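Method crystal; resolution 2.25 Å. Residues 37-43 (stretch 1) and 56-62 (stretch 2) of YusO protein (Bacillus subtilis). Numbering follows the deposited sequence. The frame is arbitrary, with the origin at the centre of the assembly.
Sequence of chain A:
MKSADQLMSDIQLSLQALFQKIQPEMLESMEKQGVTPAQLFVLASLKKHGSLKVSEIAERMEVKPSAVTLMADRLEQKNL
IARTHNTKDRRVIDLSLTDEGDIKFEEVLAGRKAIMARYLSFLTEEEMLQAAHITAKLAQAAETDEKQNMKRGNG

Stretch 1, residues 37-43: PAQLFVL
Stretch 2 56-62: EIAERME

Two helices can pack through apolar contacts without any hydrogen bond between them, and YusO gives a compact example. Residues 37-43 are helical, with phi/psi near -65/-40, and their first turns are fixed by bonds such as Phe-41 N to Pro-37 O (3.0 Å) and Val-42 N to Ala-38 O (3.1 Å). Residues from Glu-56 on continue a helix that begins earlier in the chain, where Met-61 N meets Ile-57 O at 3.0 Å. Glu-62, at phi/psi 50/54, then leaves helical phi/psi in a Schellman motif. The axes cross at 122° and come no closer than 11.3 Å, so side chains must span the gap; the register sets Val-42 CA 7.2 Å from Ile-57 CA and Phe-41 CA 8.5 Å from Met-61 CA. No hydrogen bond crosses between them, and 263 Å² is buried in all.

Met-61, a selenomethionine, contributes most of its helix's buried area. Its CA-to-CB bond points toward the other helix, and chi values of -62° (m), -174° (t) and 75° (p) extend the chain before turning its end, which brings Met-61 CE to 3.8 Å from Ala-38 CB. The small alanine lets the methyl settle against it. On the way, Met-61 CG packs 3.4 Å from Phe-41 CE2, and Met-61 SE lies 4.8 Å from the Phe-41 ring centroid, an oblique approach 53° off the normal.

Phe-41 reaches across with chi1 -176° (t) and chi2 99°. Arg-60 CB touches the ring edge, 4.4 Å from Phe-41 CZ, while the off-well chi2 of 141° belongs to a chain whose charged end leads away from this apolar contact.

Deeper, Val-42 (chi1 176°, t) uses both methyls: Val-42 CG1 lies 3.9 Å from Ile-57 CD1, and Val-42 CG2 4.1 Å from Met-61 SE. Ile-57, m then t (-74°, 175°), extends CD1 to meet it, and both branched residues are buried.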

# COMPACT_ATOMS: atom_id res chain seq x y z
N PRO A 37 11.03 -1.67 2.04
CA PRO A 37 10.41 -0.49 1.44
C PRO A 37 11.03 0.83 1.90
O PRO A 37 11.12 1.73 1.08
CB PRO A 37 8.95 -0.56 1.93
CG PRO A 37 8.71 -2.00 2.12
CD PRO A 37 10.02 -2.57 2.63
N ALA A 38 11.40 0.97 3.16
CA ALA A 38 11.93 2.25 3.64
C ALA A 38 13.34 2.46 3.10
O ALA A 38 13.71 3.57 2.71
CB ALA A 38 11.91 2.33 5.17
N GLN A 39 14.12 1.39 3.07
CA GLN A 39 15.46 1.45 2.50
C GLN A 39 15.36 1.76 1.00
O GLN A 39 16.18 2.53 0.48
CB GLN A 39 16.22 0.14 2.73
CG GLN A 39 16.68 -0.07 4.17
CD GLN A 39 17.19 -1.48 4.41
OE1 GLN A 39 17.69 -2.10 3.50
NE2 GLN A 39 17.08 -1.97 5.64
N LEU A 40 14.36 1.20 0.33
CA LEU A 40 14.17 1.42 -1.11
C LEU A 40 13.83 2.89 -1.33
O LEU A 40 14.34 3.51 -2.25
CB LEU A 40 13.09 0.51 -1.71
CG LEU A 40 12.82 0.76 -3.22
CD1 LEU A 40 14.05 0.35 -4.05
CD2 LEU A 40 11.54 0.10 -3.75
N PHE A 41 13.00 3.44 -0.45
CA PHE A 41 12.65 4.84 -0.54
C PHE A 41 13.89 5.75 -0.41
O PHE A 41 13.97 6.78 -1.08
CB PHE A 41 11.59 5.21 0.51
CG PHE A 41 11.11 6.65 0.39
CD1 PHE A 41 9.93 6.96 -0.26
CD2 PHE A 41 11.87 7.70 0.92
CE1 PHE A 41 9.50 8.30 -0.38
CE2 PHE A 41 11.46 9.01 0.82
CZ PHE A 41 10.27 9.32 0.16
N VAL A 42 14.83 5.37 0.46
CA VAL A 42 16.02 6.17 0.67
C VAL A 42 16.91 6.09 -0.57
O VAL A 42 17.42 7.11 -1.04
CB VAL A 42 16.82 5.70 1.89
CG1 VAL A 42 18.10 6.50 2.01
CG2 VAL A 42 15.99 5.86 3.18
N LEU A 43 17.07 4.89 -1.09
CA LEU A 43 17.88 4.67 -2.27
C LEU A 43 17.37 5.47 -3.46
O LEU A 43 18.17 6.06 -4.17
CB LEU A 43 17.97 3.18 -2.61
CG LEU A 43 18.77 2.30 -1.64
CD1 LEU A 43 18.88 0.85 -2.17
CD2 LEU A 43 20.16 2.90 -1.33
N GLU A 56 16.51 16.00 5.71
CA GLU A 56 15.68 16.14 4.52
C GLU A 56 14.91 14.86 4.27
O GLU A 56 13.71 14.89 4.02
CB GLU A 56 16.53 16.50 3.29
CG GLU A 56 17.03 17.94 3.27
CD GLU A 56 17.88 18.25 2.05
OE1 GLU A 56 18.85 17.50 1.76
OE2 GLU A 56 17.57 19.24 1.36
N ILE A 57 15.60 13.73 4.33
CA ILE A 57 14.95 12.42 4.18
C ILE A 57 13.91 12.21 5.26
O ILE A 57 12.81 11.77 4.98
CB ILE A 57 16.01 11.30 4.22
CG1 ILE A 57 16.79 11.29 2.91
CG2 ILE A 57 15.36 9.94 4.44
CD1 ILE A 57 17.93 10.32 2.89
N ALA A 58 14.26 12.55 6.50
CA ALA A 58 13.33 12.41 7.62
C ALA A 58 12.05 13.16 7.31
O ALA A 58 10.96 12.64 7.50
CB ALA A 58 13.96 12.92 8.90
N GLU A 59 12.20 14.38 6.78
CA GLU A 59 11.10 15.26 6.44
C GLU A 59 10.18 14.64 5.38
O GLU A 59 8.97 14.58 5.58
CB GLU A 59 11.67 16.58 5.91
CG GLU A 59 10.78 17.81 6.01
CD GLU A 59 11.54 19.10 5.70
OE1 GLU A 59 12.76 19.03 5.40
OE2 GLU A 59 10.92 20.19 5.77
N ARG A 60 10.77 14.18 4.27
CA ARG A 60 10.00 13.58 3.18
C ARG A 60 9.28 12.30 3.63
O ARG A 60 8.21 11.98 3.12
CB ARG A 60 10.89 13.24 1.98
CG ARG A 60 11.45 14.44 1.24
CD ARG A 60 12.89 14.26 0.77
NE ARG A 60 13.45 15.49 0.22
CZ ARG A 60 13.45 15.81 -1.08
NH1 ARG A 60 12.91 15.00 -1.99
NH2 ARG A 60 13.99 16.97 -1.46
N MSE A 61 9.87 11.58 4.58
CA MSE A 61 9.30 10.33 5.07
C MSE A 61 8.39 10.54 6.28
O MSE A 61 7.72 9.60 6.71
CB MSE A 61 10.42 9.36 5.43
CG MSE A 61 11.25 8.99 4.24
SE MSE A 61 12.55 7.62 4.63
CE MSE A 61 11.33 6.05 4.70
N GLU A 62 8.36 11.77 6.80
CA GLU A 62 7.62 12.12 8.02
C GLU A 62 7.93 11.15 9.16
O GLU A 62 7.03 10.54 9.75
CB GLU A 62 6.12 12.28 7.73
CG GLU A 62 5.85 13.35 6.66
CD GLU A 62 4.38 13.67 6.45
OE1 GLU A 62 3.72 12.98 5.63
OE2 GLU A 62 3.90 14.64 7.08